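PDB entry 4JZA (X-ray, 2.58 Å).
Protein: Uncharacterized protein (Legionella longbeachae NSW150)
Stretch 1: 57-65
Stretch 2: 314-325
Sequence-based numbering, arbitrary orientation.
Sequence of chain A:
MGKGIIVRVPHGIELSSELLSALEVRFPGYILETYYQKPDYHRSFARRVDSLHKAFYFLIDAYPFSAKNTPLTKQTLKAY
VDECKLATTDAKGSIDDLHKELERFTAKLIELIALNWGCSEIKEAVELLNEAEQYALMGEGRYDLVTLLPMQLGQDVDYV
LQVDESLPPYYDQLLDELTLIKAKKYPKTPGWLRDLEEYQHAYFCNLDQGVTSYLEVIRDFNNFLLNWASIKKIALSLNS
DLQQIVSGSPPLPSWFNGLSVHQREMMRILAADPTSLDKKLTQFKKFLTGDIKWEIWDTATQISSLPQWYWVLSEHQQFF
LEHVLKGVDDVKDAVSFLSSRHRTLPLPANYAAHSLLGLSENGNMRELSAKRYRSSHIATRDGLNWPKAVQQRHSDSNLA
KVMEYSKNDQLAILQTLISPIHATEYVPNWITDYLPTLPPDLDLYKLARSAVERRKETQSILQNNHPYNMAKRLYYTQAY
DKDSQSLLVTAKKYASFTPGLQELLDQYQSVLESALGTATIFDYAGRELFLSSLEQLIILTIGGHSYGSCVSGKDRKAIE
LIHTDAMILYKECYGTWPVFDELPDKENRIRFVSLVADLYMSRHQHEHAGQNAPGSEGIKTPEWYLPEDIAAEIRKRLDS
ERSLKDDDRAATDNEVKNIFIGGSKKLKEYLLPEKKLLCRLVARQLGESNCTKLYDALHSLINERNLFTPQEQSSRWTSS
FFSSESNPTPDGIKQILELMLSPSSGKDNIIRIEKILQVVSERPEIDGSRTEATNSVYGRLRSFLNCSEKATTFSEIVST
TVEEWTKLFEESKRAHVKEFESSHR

Stretch 1 57-65: YFLIDAYPF
Stretch 2, residues 314-325: SEHQQFFLEHVL

The end of one helix, Tyr 57 to Ala 62, lies almost at right angles to the helix Glu 315 to Leu 325; their N-to-C directions make 93° and their axes approach to 9.6 Å. Helical phi/psi values, mostly near -65/-40, run through both helices, with Ala 62 loosening to -102/-35 before Tyr 63 (-111/113) leaves the helical region, followed by an extended Pro 64 (-64/134) and Phe 65 (-108/135); Ser 314 (-62/164) is the non-helical residue before the second helix. The register is set by the CA atoms of Ala 62 and His 323, 5.5 Å apart, and of Tyr 63 and Phe 319, 5.9 Å apart.

Alanine suits the crossing because its short side chain points toward the second helix and takes up little room. Ala 62 CB packs 3.5 Å from His 323 CB, while Ala 62 O lies 3.6 Å from Phe 319 CB. His 323, with chi1 t and chi2 74°, lays its ring against the first helix, so that Ala 62 CA sits over one face.

Phe 58 starts sideways, but chi1 t (chi2 -89°) carries its ring to the second helix. There it meets three side chains: Phe 58 CE1 is 3.7 Å from Phe 320 CD1, Phe 58 CE2 is 3.7 Å from His 323 CD2, and Phe 58 CZ is 3.8 Å from Val 324 CG2. The edge of His 323 is directed at the face of Phe 58 (planes at 86°), whereas Phe 58 turns its edge, offset, toward the face of Phe 320 (72°). Phe 320, chi1 m and chi2 -15°, also receives Leu 59, whose t,p rotamer brings CD1 within 3.7 Å of Phe 320 CZ although its CB points away.

Beyond the helix end, Tyr 63 (chi1 t, chi2 43°) extends along the second helix toward its N terminus. His 316 CB lies over the tyrosine face, 14° off the ring normal, in a CH-pi contact; chi1 p leads the imidazole away. Tyr 63 CD1 touches Phe 319 CD2 at 3.5 Å, the rings oblique at 56°. At the tip, Tyr 63 OH donates a weak hydrogen bond to Glu 315 OE2 at 3.4 Å, reached by the glutamate's extended t,t chain. Phe 319 (chi1 m, chi2 -74°) offers a face to Pro 64, whose ring, puckered C-gamma endo, places CD 3.7 Å from the centroid of the Phe 319 ring, 10° off its normal, and CG 3.6 Å from Phe 319 CZ.

Ser 314, chi1 p, caps the second helix: its OG accepts from Gln 317 N at 3.2 Å, satisfying an otherwise free backbone amide.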

# COMPACT_ATOMS: atom_id res chain seq x y z
N TYR A 57 -6.95 0.06 -13.88
CA TYR A 57 -6.83 1.05 -14.92
C TYR A 57 -5.60 1.91 -14.72
O TYR A 57 -4.87 2.15 -15.68
CB TYR A 57 -8.07 1.92 -15.03
CG TYR A 57 -9.14 1.29 -15.87
CD1 TYR A 57 -9.78 0.15 -15.45
CD2 TYR A 57 -9.49 1.83 -17.11
CE1 TYR A 57 -10.77 -0.45 -16.21
CE2 TYR A 57 -10.48 1.25 -17.89
CZ TYR A 57 -11.13 0.11 -17.43
OH TYR A 57 -12.14 -0.49 -18.18
N PHE A 58 -5.32 2.34 -13.50
CA PHE A 58 -4.10 3.10 -13.31
C PHE A 58 -2.89 2.30 -13.76
O PHE A 58 -1.95 2.83 -14.36
CB PHE A 58 -3.92 3.42 -11.85
CG PHE A 58 -2.79 4.37 -11.58
CD1 PHE A 58 -1.53 3.89 -11.36
CD2 PHE A 58 -3.02 5.72 -11.52
CE1 PHE A 58 -0.50 4.73 -11.13
CE2 PHE A 58 -1.99 6.59 -11.27
CZ PHE A 58 -0.73 6.09 -11.08
N LEU A 59 -2.91 1.02 -13.44
CA LEU A 59 -1.77 0.14 -13.68
C LEU A 59 -1.52 0.02 -15.17
O LEU A 59 -0.38 0.14 -15.64
CB LEU A 59 -2.06 -1.23 -13.06
CG LEU A 59 -1.03 -2.32 -13.26
CD1 LEU A 59 0.34 -1.98 -12.71
CD2 LEU A 59 -1.57 -3.61 -12.66
N ILE A 60 -2.59 -0.19 -15.91
CA ILE A 60 -2.45 -0.48 -17.33
C ILE A 60 -2.08 0.77 -18.12
O ILE A 60 -1.34 0.69 -19.10
CB ILE A 60 -3.68 -1.22 -17.90
CG1 ILE A 60 -3.32 -1.89 -19.23
CG2 ILE A 60 -4.87 -0.30 -18.06
CD1 ILE A 60 -4.24 -3.04 -19.60
N ASP A 61 -2.57 1.92 -17.68
CA ASP A 61 -2.22 3.19 -18.29
C ASP A 61 -0.78 3.62 -17.88
O ASP A 61 -0.13 4.32 -18.60
CB ASP A 61 -3.25 4.29 -17.91
CG ASP A 61 -4.66 4.04 -18.52
OD1 ASP A 61 -4.79 3.17 -19.41
OD2 ASP A 61 -5.63 4.69 -18.10
N ALA A 62 -0.26 3.20 -16.73
CA ALA A 62 1.01 3.75 -16.23
C ALA A 62 2.18 2.83 -16.45
O ALA A 62 3.29 3.29 -16.67
CB ALA A 62 0.90 4.01 -14.75
N TYR A 63 1.95 1.52 -16.37
CA TYR A 63 3.05 0.58 -16.35
C TYR A 63 3.09 -0.25 -17.66
O TYR A 63 2.19 -1.05 -17.94
CB TYR A 63 3.00 -0.26 -15.06
CG TYR A 63 4.25 -1.07 -14.74
CD1 TYR A 63 5.52 -0.52 -14.89
CD2 TYR A 63 4.16 -2.38 -14.26
CE1 TYR A 63 6.67 -1.26 -14.63
CE2 TYR A 63 5.32 -3.15 -13.99
CZ TYR A 63 6.57 -2.57 -14.18
OH TYR A 63 7.75 -3.25 -13.92
N PRO A 64 4.15 -0.04 -18.49
CA PRO A 64 4.31 -0.85 -19.70
C PRO A 64 4.53 -2.33 -19.44
O PRO A 64 5.36 -2.70 -18.59
CB PRO A 64 5.58 -0.27 -20.35
CG PRO A 64 6.36 0.27 -19.20
CD PRO A 64 5.29 0.90 -18.34
N PHE A 65 3.81 -3.17 -20.18
CA PHE A 65 4.08 -4.60 -20.25
C PHE A 65 4.67 -4.87 -21.61
O PHE A 65 4.17 -4.37 -22.61
CB PHE A 65 2.80 -5.40 -20.05
CG PHE A 65 1.70 -5.08 -21.02
CD1 PHE A 65 0.92 -3.94 -20.86
CD2 PHE A 65 1.40 -5.95 -22.03
CE1 PHE A 65 -0.11 -3.67 -21.74
CE2 PHE A 65 0.36 -5.69 -22.90
CZ PHE A 65 -0.39 -4.54 -22.76
N SER A 314 11.33 1.18 -6.59
CA SER A 314 11.22 0.13 -7.55
C SER A 314 10.85 0.73 -8.87
O SER A 314 10.39 1.85 -8.97
CB SER A 314 10.11 -0.83 -7.14
OG SER A 314 8.82 -0.26 -7.30
N GLU A 315 11.02 -0.04 -9.92
CA GLU A 315 10.78 0.50 -11.22
C GLU A 315 9.29 0.81 -11.44
O GLU A 315 8.92 1.79 -12.07
CB GLU A 315 11.30 -0.48 -12.28
CG GLU A 315 11.22 0.14 -13.66
CD GLU A 315 11.45 -0.85 -14.77
OE1 GLU A 315 12.36 -0.57 -15.59
OE2 GLU A 315 10.72 -1.87 -14.85
N HIS A 316 8.43 -0.05 -10.94
CA HIS A 316 7.02 0.20 -11.07
C HIS A 316 6.60 1.47 -10.32
O HIS A 316 5.80 2.27 -10.83
CB HIS A 316 6.17 -1.06 -10.72
CG HIS A 316 6.29 -1.53 -9.31
ND1 HIS A 316 7.14 -2.56 -8.95
CD2 HIS A 316 5.69 -1.12 -8.17
CE1 HIS A 316 7.06 -2.75 -7.65
NE2 HIS A 316 6.19 -1.89 -7.15
N GLN A 317 7.16 1.70 -9.13
CA GLN A 317 6.79 2.91 -8.41
C GLN A 317 7.12 4.12 -9.31
O GLN A 317 6.37 5.08 -9.36
CB GLN A 317 7.52 3.01 -7.06
CG GLN A 317 7.02 2.07 -5.98
CD GLN A 317 6.20 2.72 -4.88
OE1 GLN A 317 6.26 3.93 -4.60
NE2 GLN A 317 5.44 1.90 -4.23
N GLN A 318 8.25 4.06 -10.00
CA GLN A 318 8.74 5.21 -10.77
C GLN A 318 7.79 5.50 -11.92
O GLN A 318 7.43 6.67 -12.14
CB GLN A 318 10.17 5.02 -11.23
CG GLN A 318 11.10 4.69 -10.07
CD GLN A 318 12.59 4.70 -10.43
OE1 GLN A 318 13.08 3.91 -11.24
NE2 GLN A 318 13.29 5.57 -9.81
N PHE A 319 7.32 4.46 -12.59
CA PHE A 319 6.33 4.64 -13.63
C PHE A 319 5.04 5.15 -13.04
O PHE A 319 4.39 5.96 -13.66
CB PHE A 319 6.03 3.35 -14.40
CG PHE A 319 7.04 3.03 -15.48
CD1 PHE A 319 7.06 3.74 -16.67
CD2 PHE A 319 7.92 1.97 -15.33
CE1 PHE A 319 7.93 3.43 -17.68
CE2 PHE A 319 8.81 1.65 -16.33
CZ PHE A 319 8.80 2.37 -17.52
N PHE A 320 4.67 4.69 -11.85
CA PHE A 320 3.46 5.19 -11.21
C PHE A 320 3.65 6.67 -10.88
O PHE A 320 2.77 7.50 -11.15
CB PHE A 320 3.13 4.44 -9.91
CG PHE A 320 2.76 2.98 -10.09
CD1 PHE A 320 2.42 2.45 -11.29
CD2 PHE A 320 2.71 2.15 -8.98
CE1 PHE A 320 2.08 1.12 -11.40
CE2 PHE A 320 2.37 0.83 -9.07
CZ PHE A 320 2.06 0.30 -10.28
N LEU A 321 4.80 7.01 -10.32
CA LEU A 321 5.04 8.42 -10.00
C LEU A 321 4.94 9.27 -11.25
O LEU A 321 4.25 10.29 -11.28
CB LEU A 321 6.41 8.62 -9.32
CG LEU A 321 6.79 10.02 -8.84
CD1 LEU A 321 5.75 10.56 -7.90
CD2 LEU A 321 8.15 9.94 -8.11
N GLU A 322 5.66 8.81 -12.28
CA GLU A 322 5.67 9.43 -13.58
C GLU A 322 4.24 9.67 -14.07
O GLU A 322 3.93 10.75 -14.55
CB GLU A 322 6.44 8.57 -14.59
CG GLU A 322 6.22 8.91 -16.07
CD GLU A 322 6.95 7.97 -17.03
OE1 GLU A 322 6.75 8.08 -18.26
OE2 GLU A 322 7.73 7.11 -16.58
N HIS A 323 3.37 8.71 -13.93
CA HIS A 323 2.06 8.84 -14.54
C HIS A 323 1.20 9.91 -13.87
O HIS A 323 0.39 10.54 -14.52
CB HIS A 323 1.34 7.52 -14.49
CG HIS A 323 0.04 7.53 -15.22
ND1 HIS A 323 -0.04 7.52 -16.60
CD2 HIS A 323 -1.24 7.51 -14.77
CE1 HIS A 323 -1.31 7.50 -16.97
NE2 HIS A 323 -2.06 7.48 -15.88
N VAL A 324 1.37 10.08 -12.57
CA VAL A 324 0.67 11.12 -11.81
C VAL A 324 1.26 12.47 -12.09
O VAL A 324 0.49 13.41 -12.23
CB VAL A 324 0.75 10.89 -10.29
CG1 VAL A 324 0.22 12.06 -9.53
CG2 VAL A 324 -0.07 9.68 -9.90
N LEU A 325 2.61 12.57 -12.15
CA LEU A 325 3.32 13.85 -12.39
C LEU A 325 2.99 14.36 -13.76
O LEU A 325 2.88 15.56 -14.01
CB LEU A 325 4.83 13.70 -12.25
CG LEU A 325 5.37 13.66 -10.83
CD1 LEU A 325 6.87 13.38 -10.80
CD2 LEU A 325 5.16 14.97 -10.14